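Local coordinates for amidohydrolase (Xanthomonas campestris pv. campestris, PDB 4DZH), which probably deaminates adenosine-type nucleosides such as 5'-methylthioadenosine, as a zinc-dependent enzyme of the amidohydrolase superfamily, at residues 81-86 with 138-143; 115-120 with 144-149; 134-139 with 153-158; 161-166 with 196-201; 260-265 with 283-288. All blocks are in the same frame, centred on the assembly; numbering follows the deposited sequence. Where two conformers were deposited one is given.

Interaction 1. Residues 81-86 with 138-143; sequences HNPMTL and ENYFFA. With ZN (zinc ion), chain E.
Pro83 covers one face of the Tyr140 ring, while the opposite face is taken by Phe141, whose CD2 stands over the ring centre. The proline and the tyrosine run past each other in opposite directions; Pro83 CB makes a CH-pi contact at 4.2 Å from the centroid of the Tyr140 ring, 26° off its normal, and Pro83 CG comes to 3.4 Å from Tyr140 CD2, nearer the rim. The phenol OH leads away to a hydrogen bond with Glu108.

The second flat group, the His81 imidazole, is used through its edge. Its ND1 donates to the backbone carbonyl of Asn139 (ND1 to O 2.7 Å), nearly straight at 170° and within the planes of both ring and carbonyl. Elsewhere on the ring's edge NE2 binds zinc at 2.0 Å, and the zinc-bound water also lies in the ring plane. His79, His228 and Asp316 complete the protein ligands.

Next to this, the Glu138 chain bends at chi2 (58°), bringing its carboxylate to Asn82, whose backbone N meets the syn lone pair of OE2 (N to OE2 2.8 Å), while OE1 is hydrogen-bonded to Tyr150 and Thr80. The site illustrates second-shell control: the Asn139 carbonyl fixes the rotation of the His81 ring, consistent with NE2 facing the metal, and may polarise it, and Glu138 holds the turn directly after this ligand.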
# COMPACT_ATOMS: atom_id res chain seq x y z
N HIS A 81 -15.92 9.73 -1.26
CA HIS A 81 -16.51 10.91 -0.62
C HIS A 81 -15.44 11.99 -0.82
O HIS A 81 -14.72 12.34 0.11
CB HIS A 81 -16.77 10.69 0.88
CG HIS A 81 -17.59 9.47 1.20
ND1 HIS A 81 -18.91 9.35 0.81
CD2 HIS A 81 -17.28 8.35 1.88
CE1 HIS A 81 -19.38 8.19 1.24
NE2 HIS A 81 -18.40 7.55 1.86
N ASN A 82 -15.33 12.46 -2.05
CA ASN A 82 -14.09 13.16 -2.41
C ASN A 82 -13.77 14.53 -1.73
O ASN A 82 -12.60 14.84 -1.52
CB ASN A 82 -13.90 13.18 -3.95
CG ASN A 82 -13.10 11.96 -4.45
OD1 ASN A 82 -12.42 11.25 -3.67
ND2 ASN A 82 -13.14 11.75 -5.77
N PRO A 83 -14.80 15.29 -1.33
CA PRO A 83 -14.48 16.52 -0.57
C PRO A 83 -13.71 16.21 0.72
O PRO A 83 -13.07 17.10 1.26
CB PRO A 83 -15.86 17.11 -0.26
CG PRO A 83 -16.69 16.68 -1.43
CD PRO A 83 -16.22 15.24 -1.70
N MET A 84 -13.79 14.98 1.22
CA MET A 84 -13.04 14.63 2.42
C MET A 84 -11.51 14.56 2.20
O MET A 84 -10.78 14.34 3.16
CB MET A 84 -13.61 13.35 3.07
CG MET A 84 -15.12 13.42 3.25
SD MET A 84 -15.87 12.04 4.13
CE MET A 84 -15.39 12.38 5.81
N THR A 85 -11.01 14.80 0.98
CA THR A 85 -9.57 15.00 0.83
C THR A 85 -9.14 16.16 1.73
O THR A 85 -8.06 16.14 2.29
CB THR A 85 -9.15 15.42 -0.57
OG1 THR A 85 -9.95 16.55 -0.96
CG2 THR A 85 -9.31 14.32 -1.53
N LEU A 86 -10.01 17.16 1.89
CA LEU A 86 -9.70 18.27 2.81
C LEU A 86 -9.66 17.87 4.29
O LEU A 86 -9.17 18.62 5.13
CB LEU A 86 -10.69 19.46 2.57
CG LEU A 86 -10.52 20.08 1.17
CD1 LEU A 86 -11.60 21.13 1.00
CD2 LEU A 86 -9.13 20.69 0.96
N GLU A 138 -19.24 8.78 -6.93
CA GLU A 138 -19.19 9.81 -5.89
C GLU A 138 -20.43 9.78 -4.99
O GLU A 138 -21.56 9.55 -5.44
CB GLU A 138 -19.15 11.19 -6.58
CG GLU A 138 -18.87 12.34 -5.61
CD GLU A 138 -17.55 12.19 -4.84
OE1 GLU A 138 -16.45 11.85 -5.41
OE2 GLU A 138 -17.60 12.48 -3.64
N ASN A 139 -20.20 10.05 -3.69
CA ASN A 139 -21.31 9.98 -2.75
C ASN A 139 -21.14 11.13 -1.74
O ASN A 139 -20.45 10.97 -0.73
CB ASN A 139 -21.23 8.60 -2.08
CG ASN A 139 -22.38 8.29 -1.16
OD1 ASN A 139 -23.03 9.17 -0.64
ND2 ASN A 139 -22.60 6.99 -0.89
N TYR A 140 -21.69 12.31 -2.05
CA TYR A 140 -21.52 13.45 -1.14
C TYR A 140 -22.62 14.51 -1.31
O TYR A 140 -23.37 14.52 -2.32
CB TYR A 140 -20.15 14.12 -1.26
CG TYR A 140 -19.64 14.68 0.08
CD1 TYR A 140 -19.23 13.82 1.11
CD2 TYR A 140 -19.59 16.07 0.32
CE1 TYR A 140 -18.77 14.31 2.30
CE2 TYR A 140 -19.15 16.56 1.52
CZ TYR A 140 -18.74 15.69 2.51
OH TYR A 140 -18.27 16.18 3.72
N PHE A 141 -22.73 15.36 -0.28
CA PHE A 141 -23.62 16.51 -0.30
C PHE A 141 -23.17 17.44 -1.40
O PHE A 141 -22.03 17.42 -1.81
CB PHE A 141 -23.57 17.21 1.07
CG PHE A 141 -23.96 16.31 2.22
CD1 PHE A 141 -25.30 16.05 2.49
CD2 PHE A 141 -22.99 15.75 3.02
CE1 PHE A 141 -25.67 15.22 3.54
CE2 PHE A 141 -23.35 14.92 4.08
CZ PHE A 141 -24.70 14.66 4.33
N PHE A 142 -24.10 18.29 -1.86
CA PHE A 142 -23.76 19.23 -2.94
C PHE A 142 -23.29 18.52 -4.20
O PHE A 142 -22.35 18.96 -4.86
CB PHE A 142 -22.80 20.35 -2.47
CG PHE A 142 -23.40 21.23 -1.40
CD1 PHE A 142 -23.34 20.85 -0.05
CD2 PHE A 142 -24.08 22.38 -1.75
CE1 PHE A 142 -23.93 21.63 0.92
CE2 PHE A 142 -24.67 23.17 -0.78
CZ PHE A 142 -24.59 22.80 0.55
N ALA A 143 -24.03 17.46 -4.54
CA ALA A 143 -23.79 16.71 -5.76
C ALA A 143 -23.87 17.59 -6.99
O ALA A 143 -23.18 17.31 -7.98
CB ALA A 143 -24.78 15.54 -5.88
ZN ZN E . -18.49 5.61 2.27
O HOH W 1 -18.15 4.55 3.96

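Interaction 2. Residues 115-120 with 144-149; sequences EFVADG and DVQAAV
Val117 and Gln146 cross at about a right angle, with the valine methyl CG1 pressed on the glutamine methylene CG at 3.4 Å. The torsion of Val117 (chi1 168°) sets CG1 anti to the backbone N, which turns that methyl into the groove between helices 114-130 and 143-152. One step along, the CB of Ala118 is flanked by two valines a helical turn apart: Val145 CG1 lies 3.6 Å from Ala118 CB, and Val149 CG2 lies 4.0 Å from the same atom. The axes of the two segments approach to 9.0 Å at 32°, pointing in the same general direction.

Two neighbouring helices on the outside of the barrel are joined in this way without a hydrogen bond between the two segments. What polar chemistry there is passes beyond them: Gln146 meets Val117 chiefly through its methylene CG, while its NE2 makes weak hydrogen bonds to Glu138 and Thr121. One side chain thus serves the apolar seam and, weakly, Glu138, which holds the backbone next to the zinc ligand His81.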
# COMPACT_ATOMS: atom_id res chain seq x y z
N GLU A 115 -18.37 25.76 -1.58
CA GLU A 115 -16.94 26.02 -1.75
C GLU A 115 -16.13 24.82 -1.28
O GLU A 115 -15.19 24.39 -1.95
CB GLU A 115 -16.51 27.27 -0.98
CG GLU A 115 -17.12 28.55 -1.50
CD GLU A 115 -16.57 28.95 -2.85
OE1 GLU A 115 -15.33 28.90 -3.05
OE2 GLU A 115 -17.39 29.33 -3.73
N PHE A 116 -16.47 24.31 -0.10
CA PHE A 116 -15.76 23.18 0.47
C PHE A 116 -15.85 21.98 -0.49
O PHE A 116 -14.85 21.30 -0.79
CB PHE A 116 -16.35 22.85 1.83
CG PHE A 116 -15.78 21.58 2.45
CD1 PHE A 116 -14.56 21.59 3.12
CD2 PHE A 116 -16.49 20.39 2.35
CE1 PHE A 116 -14.04 20.42 3.68
CE2 PHE A 116 -15.98 19.20 2.94
CZ PHE A 116 -14.76 19.22 3.60
N VAL A 117 -17.05 21.74 -0.97
CA VAL A 117 -17.24 20.60 -1.85
C VAL A 117 -16.51 20.80 -3.17
O VAL A 117 -15.89 19.87 -3.71
CB VAL A 117 -18.72 20.33 -2.03
CG1 VAL A 117 -18.98 19.35 -3.15
CG2 VAL A 117 -19.28 19.83 -0.72
N ALA A 118 -16.55 22.00 -3.73
CA ALA A 118 -15.82 22.22 -4.96
C ALA A 118 -14.30 22.07 -4.78
O ALA A 118 -13.64 21.47 -5.63
CB ALA A 118 -16.16 23.59 -5.59
N ASP A 119 -13.74 22.64 -3.71
CA ASP A 119 -12.30 22.62 -3.53
C ASP A 119 -11.83 21.17 -3.24
O ASP A 119 -10.80 20.73 -3.80
CB ASP A 119 -11.89 23.53 -2.38
CG ASP A 119 -12.04 25.03 -2.71
OD1 ASP A 119 -12.28 25.36 -3.89
OD2 ASP A 119 -11.91 25.85 -1.77
N GLY A 120 -12.57 20.47 -2.39
CA GLY A 120 -12.20 19.11 -2.02
C GLY A 120 -12.29 18.15 -3.21
O GLY A 120 -11.42 17.30 -3.43
N ASP A 144 -24.68 18.67 -6.93
CA ASP A 144 -24.79 19.58 -8.07
C ASP A 144 -23.44 20.23 -8.38
O ASP A 144 -22.99 20.29 -9.54
CB ASP A 144 -25.89 20.64 -7.86
CG ASP A 144 -25.69 21.50 -6.59
OD1 ASP A 144 -24.96 21.09 -5.66
OD2 ASP A 144 -26.29 22.60 -6.54
N VAL A 145 -22.75 20.67 -7.34
CA VAL A 145 -21.43 21.27 -7.49
C VAL A 145 -20.44 20.22 -7.97
O VAL A 145 -19.66 20.46 -8.90
CB VAL A 145 -20.94 21.83 -6.13
CG1 VAL A 145 -19.50 22.27 -6.22
CG2 VAL A 145 -21.87 22.98 -5.65
N GLN A 146 -20.52 19.01 -7.40
CA GLN A 146 -19.59 17.97 -7.82
C GLN A 146 -19.71 17.62 -9.30
O GLN A 146 -18.70 17.48 -9.97
CB GLN A 146 -19.81 16.71 -7.01
CG GLN A 146 -19.51 16.96 -5.54
CD GLN A 146 -19.54 15.66 -4.75
OE1 GLN A 146 -20.59 15.02 -4.64
NE2 GLN A 146 -18.39 15.28 -4.18
N ALA A 147 -20.93 17.44 -9.77
CA ALA A 147 -21.15 17.12 -11.18
C ALA A 147 -20.53 18.20 -12.07
O ALA A 147 -19.80 17.90 -13.01
CB ALA A 147 -22.66 16.94 -11.47
N ALA A 148 -20.76 19.46 -11.70
CA ALA A 148 -20.22 20.58 -12.48
C ALA A 148 -18.69 20.55 -12.46
O ALA A 148 -18.05 20.76 -13.51
CB ALA A 148 -20.75 21.90 -11.95
N VAL A 149 -18.11 20.31 -11.27
CA VAL A 149 -16.66 20.25 -11.12
C VAL A 149 -16.04 19.12 -11.92
O VAL A 149 -15.11 19.34 -12.66
CB VAL A 149 -16.21 20.15 -9.65
CG1 VAL A 149 -14.72 19.90 -9.56
CG2 VAL A 149 -16.59 21.42 -8.93

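Interaction 3. Residues 134-139 with 153-158; sequences TCVNEN and HGFRAL
A beta-alpha-beta unit of the TIM barrel closes here: strand 133-139 is joined by helix 143-152 to strand 156-163, and the two strands pair in parallel, 19° apart. Gly154 ends the helix in a Schellman motif, its positive phi letting the chain turn into Phe155 and the second strand.

Pairing starts with a weak bond from Arg156 N to Thr134 O and tightens along the ladder. Val136 N reaches Arg156 O at 3.1 Å, Leu158 N reaches Val136 O at 2.9 Å, and Glu138 N meets Leu158 O at 2.8 Å, the last donor arriving almost along the C=O axis.

Side chains alternate between the faces. On the side of Val136 and Ala157, Val136 CG2 lies 3.7 Å from Ala157 CB, and Val136 CG1 meets the edge of the Phe155 ring through CE1. Phe155 CG, anti to its own N (chi1 -170°), brings that ring alongside strand 133-139, so that the Thr134 peptide lies over one face, with Phe155 CZ 3.5 Å from Thr134 C. On the face of Cys135 and Arg156, the sulfur lies alongside the aliphatic part of the arginine (SG to Arg156 CG 3.8 Å), whose guanidinium continues to a salt bridge with Asp380. Farther up that face Asn137 and Leu158 run side by side: Asn137 ND2 is hydrogen-bonded to Ala78 O, while Asn137 OD1 lies 3.4 Å from Leu158 CD2.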
# COMPACT_ATOMS: atom_id res chain seq x y z
N THR A 134 -9.61 7.34 -13.35
CA THR A 134 -10.25 8.17 -14.38
C THR A 134 -11.79 8.28 -14.24
O THR A 134 -12.46 9.04 -14.99
CB THR A 134 -10.00 7.61 -15.81
OG1 THR A 134 -10.33 6.21 -15.85
CG2 THR A 134 -8.53 7.76 -16.17
N CYS A 135 -12.33 7.58 -13.25
CA CYS A 135 -13.78 7.56 -13.03
C CYS A 135 -14.06 7.31 -11.54
O CYS A 135 -13.33 6.54 -10.90
CB CYS A 135 -14.36 6.40 -13.84
SG CYS A 135 -16.19 6.34 -13.92
N VAL A 136 -15.13 7.94 -11.02
CA VAL A 136 -15.51 7.72 -9.63
C VAL A 136 -16.98 7.46 -9.53
O VAL A 136 -17.75 7.81 -10.46
CB VAL A 136 -15.25 8.96 -8.73
CG1 VAL A 136 -13.80 9.11 -8.53
CG2 VAL A 136 -15.86 10.25 -9.32
N ASN A 137 -17.33 6.82 -8.41
CA ASN A 137 -18.72 6.67 -7.98
C ASN A 137 -18.81 7.52 -6.73
O ASN A 137 -18.50 7.05 -5.61
CB ASN A 137 -18.97 5.22 -7.62
CG ASN A 137 -20.43 4.93 -7.32
OD1 ASN A 137 -21.33 5.68 -7.72
ND2 ASN A 137 -20.66 3.81 -6.69
N GLU A 138 -19.24 8.78 -6.93
CA GLU A 138 -19.19 9.81 -5.89
C GLU A 138 -20.43 9.78 -4.99
O GLU A 138 -21.56 9.55 -5.44
CB GLU A 138 -19.15 11.19 -6.58
CG GLU A 138 -18.87 12.34 -5.61
CD GLU A 138 -17.55 12.19 -4.84
OE1 GLU A 138 -16.45 11.85 -5.41
OE2 GLU A 138 -17.60 12.48 -3.64
N ASN A 139 -20.20 10.05 -3.69
CA ASN A 139 -21.31 9.98 -2.75
C ASN A 139 -21.14 11.13 -1.74
O ASN A 139 -20.45 10.97 -0.73
CB ASN A 139 -21.23 8.60 -2.08
CG ASN A 139 -22.38 8.29 -1.16
OD1 ASN A 139 -23.03 9.17 -0.64
ND2 ASN A 139 -22.60 6.99 -0.89
N HIS A 153 -13.60 19.53 -15.46
CA HIS A 153 -12.29 18.95 -15.57
C HIS A 153 -12.21 17.80 -16.55
O HIS A 153 -11.14 17.14 -16.68
CB HIS A 153 -11.78 18.47 -14.19
CG HIS A 153 -11.38 19.59 -13.28
ND1 HIS A 153 -12.29 20.28 -12.51
CD2 HIS A 153 -10.19 20.20 -13.10
CE1 HIS A 153 -11.66 21.24 -11.85
NE2 HIS A 153 -10.39 21.22 -12.20
N GLY A 154 -13.32 17.50 -17.20
CA GLY A 154 -13.36 16.35 -18.07
C GLY A 154 -13.18 14.99 -17.42
O GLY A 154 -12.60 14.10 -18.02
N PHE A 155 -13.70 14.82 -16.20
CA PHE A 155 -13.43 13.64 -15.41
C PHE A 155 -14.73 12.85 -15.29
O PHE A 155 -15.78 13.45 -15.08
CB PHE A 155 -12.89 14.06 -14.03
CG PHE A 155 -12.35 12.91 -13.21
CD1 PHE A 155 -13.20 12.07 -12.49
CD2 PHE A 155 -10.99 12.68 -13.17
CE1 PHE A 155 -12.68 10.99 -11.76
CE2 PHE A 155 -10.45 11.58 -12.46
CZ PHE A 155 -11.31 10.74 -11.74
N ARG A 156 -14.68 11.52 -15.49
CA ARG A 156 -15.91 10.73 -15.55
C ARG A 156 -16.45 10.41 -14.16
O ARG A 156 -15.70 10.08 -13.24
CB ARG A 156 -15.64 9.44 -16.32
CG ARG A 156 -16.93 8.75 -16.82
CD ARG A 156 -16.57 7.54 -17.66
NE ARG A 156 -15.72 7.91 -18.78
CZ ARG A 156 -16.17 8.48 -19.91
NH1 ARG A 156 -17.47 8.77 -20.05
NH2 ARG A 156 -15.32 8.78 -20.88
N ALA A 157 -17.77 10.49 -14.01
CA ALA A 157 -18.33 10.22 -12.69
C ALA A 157 -19.76 9.76 -12.74
O ALA A 157 -20.58 10.29 -13.50
CB ALA A 157 -18.26 11.47 -11.83
N LEU A 158 -20.06 8.83 -11.85
CA LEU A 158 -21.47 8.55 -11.47
C LEU A 158 -21.65 9.32 -10.16
O LEU A 158 -20.93 9.03 -9.17
CB LEU A 158 -21.67 7.04 -11.25
CG LEU A 158 -23.09 6.67 -10.79
CD1 LEU A 158 -24.17 7.08 -11.80
CD2 LEU A 158 -23.21 5.16 -10.51

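Interaction 4. Residues 161-166 with 196-201; sequences AVIIDF and TAFAPH
Strands 156-163 and 194-200 run parallel, Ala161, Val162 and Ile163 lying opposite Phe198, Ala199 and Pro200, with segment axes 4.4 Å apart at closest and 32° between them. Four backbone hydrogen bonds hold the ladder: Ala161 N to Ala197 O, Ala199 N to Ala161 O at 2.8 Å, Ile163 N to Ala199 O, and His201 N to Ile163 O. They are not equivalent. The Ile163 donor sits well above the Ala199 carbonyl plane, 60° out of it, whereas His201 N faces its acceptor almost end-on.

On the face shared by Ala161, Phe198, Ile163 and Pro200, Ile163 CG1 touches the edge of the Phe198 ring at CD1, 4.1 Å away. Helices 174-188 and 208-221 cover this layer, which is the outer, helix-facing side of the barrel wall. Past the end of the ladder, Ile164 and His201 lie side by side and point the same way, with Ile164 CD1 3.8 Å from His201 CB; the isoleucine stem reaches there because CG1 is anti to the backbone N (chi1 -168°).

His201 carries the consequences to the active site. Its ND1 is hydrogen-bonded to Thr205, and its carbonyl oxygen is bonded to ND1 of the zinc ligand His228. His201 is thus held by its N in the ladder, and its own carbonyl probably orients, and may polarise, the first-shell His228.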
# COMPACT_ATOMS: atom_id res chain seq x y z
N ALA A 161 -26.94 11.45 -5.52
CA ALA A 161 -27.75 12.41 -4.81
C ALA A 161 -28.06 11.79 -3.44
O ALA A 161 -28.77 10.78 -3.34
CB ALA A 161 -29.08 12.67 -5.60
N VAL A 162 -27.48 12.37 -2.39
CA VAL A 162 -27.68 11.84 -1.04
C VAL A 162 -29.15 11.88 -0.60
O VAL A 162 -29.83 12.92 -0.76
CB VAL A 162 -26.83 12.64 0.01
CG1 VAL A 162 -27.12 12.16 1.43
CG2 VAL A 162 -25.34 12.55 -0.28
N ILE A 163 -29.63 10.77 -0.03
CA ILE A 163 -30.92 10.75 0.62
C ILE A 163 -30.69 10.32 2.08
O ILE A 163 -30.07 9.27 2.32
CB ILE A 163 -31.87 9.73 -0.04
CG1 ILE A 163 -32.07 10.03 -1.52
CG2 ILE A 163 -33.20 9.63 0.75
CD1 ILE A 163 -32.78 11.41 -1.79
N ILE A 164 -31.18 11.08 3.06
CA ILE A 164 -30.96 10.74 4.46
C ILE A 164 -32.11 11.37 5.26
O ILE A 164 -32.72 12.36 4.82
CB ILE A 164 -29.53 11.20 4.92
CG1 ILE A 164 -29.15 10.61 6.27
CG2 ILE A 164 -29.36 12.71 4.91
CD1 ILE A 164 -27.70 10.86 6.63
N ASP A 165 -32.42 10.79 6.42
CA ASP A 165 -33.60 11.26 7.17
C ASP A 165 -33.33 12.55 7.92
O ASP A 165 -34.25 13.10 8.52
CB ASP A 165 -33.98 10.26 8.27
CG ASP A 165 -34.55 8.95 7.76
OD1 ASP A 165 -34.86 8.80 6.56
OD2 ASP A 165 -34.71 8.05 8.62
N PHE A 166 -32.08 13.01 7.97
CA PHE A 166 -31.70 14.13 8.84
C PHE A 166 -31.34 15.40 8.06
O PHE A 166 -30.81 15.33 6.94
CB PHE A 166 -30.51 13.74 9.72
CG PHE A 166 -30.65 12.40 10.36
CD1 PHE A 166 -31.69 12.15 11.25
CD2 PHE A 166 -29.75 11.39 10.09
CE1 PHE A 166 -31.83 10.92 11.86
CE2 PHE A 166 -29.88 10.15 10.69
CZ PHE A 166 -30.93 9.91 11.58
N THR A 196 -26.01 10.05 -13.10
CA THR A 196 -26.48 10.30 -11.75
C THR A 196 -27.06 9.05 -11.11
O THR A 196 -27.56 8.16 -11.80
CB THR A 196 -27.52 11.43 -11.70
OG1 THR A 196 -28.70 11.05 -12.43
CG2 THR A 196 -26.92 12.73 -12.29
N ALA A 197 -27.00 9.01 -9.78
CA ALA A 197 -27.52 7.85 -9.03
C ALA A 197 -28.20 8.36 -7.77
O ALA A 197 -27.96 9.50 -7.36
CB ALA A 197 -26.36 6.92 -8.62
N PHE A 198 -29.07 7.55 -7.17
CA PHE A 198 -29.52 7.82 -5.83
C PHE A 198 -28.50 7.28 -4.85
O PHE A 198 -27.96 6.19 -5.06
CB PHE A 198 -30.86 7.16 -5.58
CG PHE A 198 -32.02 7.95 -6.15
CD1 PHE A 198 -32.53 9.06 -5.46
CD2 PHE A 198 -32.59 7.60 -7.37
CE1 PHE A 198 -33.59 9.80 -5.98
CE2 PHE A 198 -33.66 8.33 -7.90
CZ PHE A 198 -34.17 9.42 -7.21
N ALA A 199 -28.25 8.03 -3.79
CA ALA A 199 -27.32 7.60 -2.75
C ALA A 199 -27.98 7.66 -1.37
O ALA A 199 -27.61 8.51 -0.53
CB ALA A 199 -26.04 8.45 -2.78
N PRO A 200 -28.93 6.77 -1.11
CA PRO A 200 -29.37 6.71 0.29
C PRO A 200 -28.17 6.37 1.19
O PRO A 200 -27.30 5.55 0.85
CB PRO A 200 -30.40 5.59 0.27
CG PRO A 200 -29.96 4.67 -0.86
CD PRO A 200 -29.45 5.67 -1.93
N HIS A 201 -28.07 7.05 2.32
CA HIS A 201 -26.83 7.01 3.08
C HIS A 201 -26.50 5.61 3.65
O HIS A 201 -25.42 5.06 3.39
CB HIS A 201 -26.79 8.08 4.18
CG HIS A 201 -25.63 7.91 5.11
ND1 HIS A 201 -25.76 7.39 6.38
CD2 HIS A 201 -24.31 8.13 4.91
CE1 HIS A 201 -24.56 7.32 6.94
NE2 HIS A 201 -23.67 7.77 6.07

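Interaction 5. Residues 260-265 with 283-288; sequences RLIAVH and SVVHCP
His265 lays its imidazole against Cys287 at the C-terminal end of two parallel strands of the TIM barrel, 261-265 and 283-286, which helix 271-280 joins into a beta-alpha-beta unit. The meeting is oblique: Cys287 CB lies 3.7 Å from His265 CE1, and the sulfur stands 4.5 Å from the ring centroid. Val264 CG1 sits over the centre of one face of the same ring and also touches Cys287 SG. With CG turned beside the backbone N (chi1 -62°), the His265 ring is brought over that methyl and toward Cys287; it borders the zinc site, next to His79, Glu231 and Asp316.

Toward the N-terminal end of the strands the backbones alternate donors and acceptors in regular parallel fashion: Ser283 N to Leu261 O, Ala263 N to Ser283 O at 2.8 Å, Val285 N to Ala263 O, and His265 N to Val285 O at 2.9 Å. Ile262, Val264, Ser283 and Val285 occupy one face. There Ile262 and Val285 lie alongside each other, and their CG2 methyls meet at 3.5 Å. Val264 and Val285 pack on His79 of strand 69-80 across the barrel interior, and Ser283 OG is bonded to Asn310.

Where the strands part, a water replaces direct pairing. It donates to His265 O at 2.7 Å, accepts from Cys287 N at 3.0 Å, and lies in the ring plane of His286, hydrogen-bonded to ND1 at 2.8 Å.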
# COMPACT_ATOMS: atom_id res chain seq x y z
N ARG A 260 -30.00 -2.76 -9.91
CA ARG A 260 -29.67 -1.34 -9.75
C ARG A 260 -28.79 -1.07 -8.52
O ARG A 260 -28.28 0.03 -8.37
CB ARG A 260 -30.91 -0.48 -9.59
CG ARG A 260 -31.81 -0.45 -10.80
CD ARG A 260 -32.95 0.57 -10.60
NE ARG A 260 -33.82 0.62 -11.78
CZ ARG A 260 -33.49 1.22 -12.92
NH1 ARG A 260 -32.31 1.81 -13.05
NH2 ARG A 260 -34.35 1.23 -13.94
N LEU A 261 -28.64 -2.05 -7.65
CA LEU A 261 -28.00 -1.83 -6.34
C LEU A 261 -26.49 -1.93 -6.40
O LEU A 261 -25.94 -2.95 -6.80
CB LEU A 261 -28.50 -2.82 -5.29
CG LEU A 261 -28.00 -2.65 -3.84
CD1 LEU A 261 -28.32 -1.24 -3.27
CD2 LEU A 261 -28.52 -3.76 -2.89
N ILE A 262 -25.84 -0.87 -5.95
CA ILE A 262 -24.40 -0.89 -5.71
C ILE A 262 -24.20 -0.94 -4.20
O ILE A 262 -24.41 0.07 -3.51
CB ILE A 262 -23.74 0.40 -6.28
CG1 ILE A 262 -24.17 0.66 -7.72
CG2 ILE A 262 -22.22 0.30 -6.12
CD1 ILE A 262 -23.77 2.07 -8.25
N ALA A 263 -23.82 -2.11 -3.67
CA ALA A 263 -23.76 -2.31 -2.24
C ALA A 263 -22.33 -2.14 -1.76
O ALA A 263 -21.45 -2.94 -2.09
CB ALA A 263 -24.25 -3.72 -1.89
N VAL A 264 -22.11 -1.12 -0.95
CA VAL A 264 -20.73 -0.79 -0.55
C VAL A 264 -20.35 -1.38 0.80
O VAL A 264 -21.15 -1.39 1.76
CB VAL A 264 -20.58 0.73 -0.52
CG1 VAL A 264 -19.11 1.11 -0.23
CG2 VAL A 264 -21.02 1.31 -1.88
N HIS A 265 -19.15 -1.96 0.86
CA HIS A 265 -18.52 -2.49 2.08
C HIS A 265 -18.80 -3.96 2.28
O HIS A 265 -17.95 -4.81 2.07
CB HIS A 265 -18.76 -1.65 3.35
CG HIS A 265 -18.22 -0.24 3.26
ND1 HIS A 265 -16.88 0.03 3.04
CD2 HIS A 265 -18.83 0.96 3.41
CE1 HIS A 265 -16.69 1.35 3.03
NE2 HIS A 265 -17.87 1.93 3.23
N SER A 283 -24.15 -5.31 -7.56
CA SER A 283 -22.69 -5.13 -7.48
C SER A 283 -22.24 -4.85 -6.05
O SER A 283 -22.91 -4.14 -5.30
CB SER A 283 -22.21 -4.01 -8.40
OG SER A 283 -22.45 -4.31 -9.76
N VAL A 284 -21.09 -5.40 -5.67
CA VAL A 284 -20.49 -5.11 -4.37
C VAL A 284 -19.24 -4.26 -4.62
O VAL A 284 -18.38 -4.62 -5.45
CB VAL A 284 -20.14 -6.39 -3.59
CG1 VAL A 284 -19.37 -6.08 -2.36
CG2 VAL A 284 -21.46 -7.07 -3.15
N VAL A 285 -19.14 -3.14 -3.91
CA VAL A 285 -17.86 -2.39 -3.89
C VAL A 285 -17.07 -2.69 -2.61
O VAL A 285 -17.52 -2.42 -1.48
CB VAL A 285 -18.11 -0.89 -3.97
CG1 VAL A 285 -16.74 -0.18 -4.00
CG2 VAL A 285 -18.94 -0.55 -5.22
N HIS A 286 -15.86 -3.21 -2.81
CA HIS A 286 -14.94 -3.55 -1.74
C HIS A 286 -13.98 -2.40 -1.48
O HIS A 286 -13.30 -1.93 -2.40
CB HIS A 286 -14.22 -4.83 -2.18
CG HIS A 286 -13.26 -5.41 -1.17
ND1 HIS A 286 -13.46 -5.38 0.20
CD2 HIS A 286 -12.08 -6.06 -1.35
CE1 HIS A 286 -12.45 -5.97 0.81
NE2 HIS A 286 -11.60 -6.40 -0.11
N CYS A 287 -13.95 -1.95 -0.23
CA CYS A 287 -13.09 -0.86 0.26
C CYS A 287 -12.22 -1.42 1.40
O CYS A 287 -12.43 -1.12 2.60
CB CYS A 287 -13.97 0.29 0.77
SG CYS A 287 -15.07 0.98 -0.49
N PRO A 288 -11.22 -2.23 1.06
CA PRO A 288 -10.50 -2.94 2.12
C PRO A 288 -9.74 -2.05 3.10
O PRO A 288 -9.66 -2.31 4.29
CB PRO A 288 -9.52 -3.84 1.34
CG PRO A 288 -9.44 -3.21 -0.08
CD PRO A 288 -10.81 -2.63 -0.31
O HOH W 2 -15.46 -3.89 1.55

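How the interactions relate
Followed from the N terminus, the first three contacts interlock. Interaction 1 closes the long loop from the end of strand 69-80 to the end of strand 133-139; interaction 2 opens inside it and crosses it, pairing the helices that precede and follow that strand. Interaction 3 crosses interaction 2 in turn and shares Glu138 and Asn139 with interaction 1, while Gln146 of interaction 2 touches Glu138. Interactions 4 and 5 come later, in series, each closing one beta-alpha-beta unit. Interaction 4 extends the sheet of interaction 3 by a strand. Interaction 5 belongs to another arc of the barrel, yet its Ile262 packs on Leu158 and Asn137 of interaction 3.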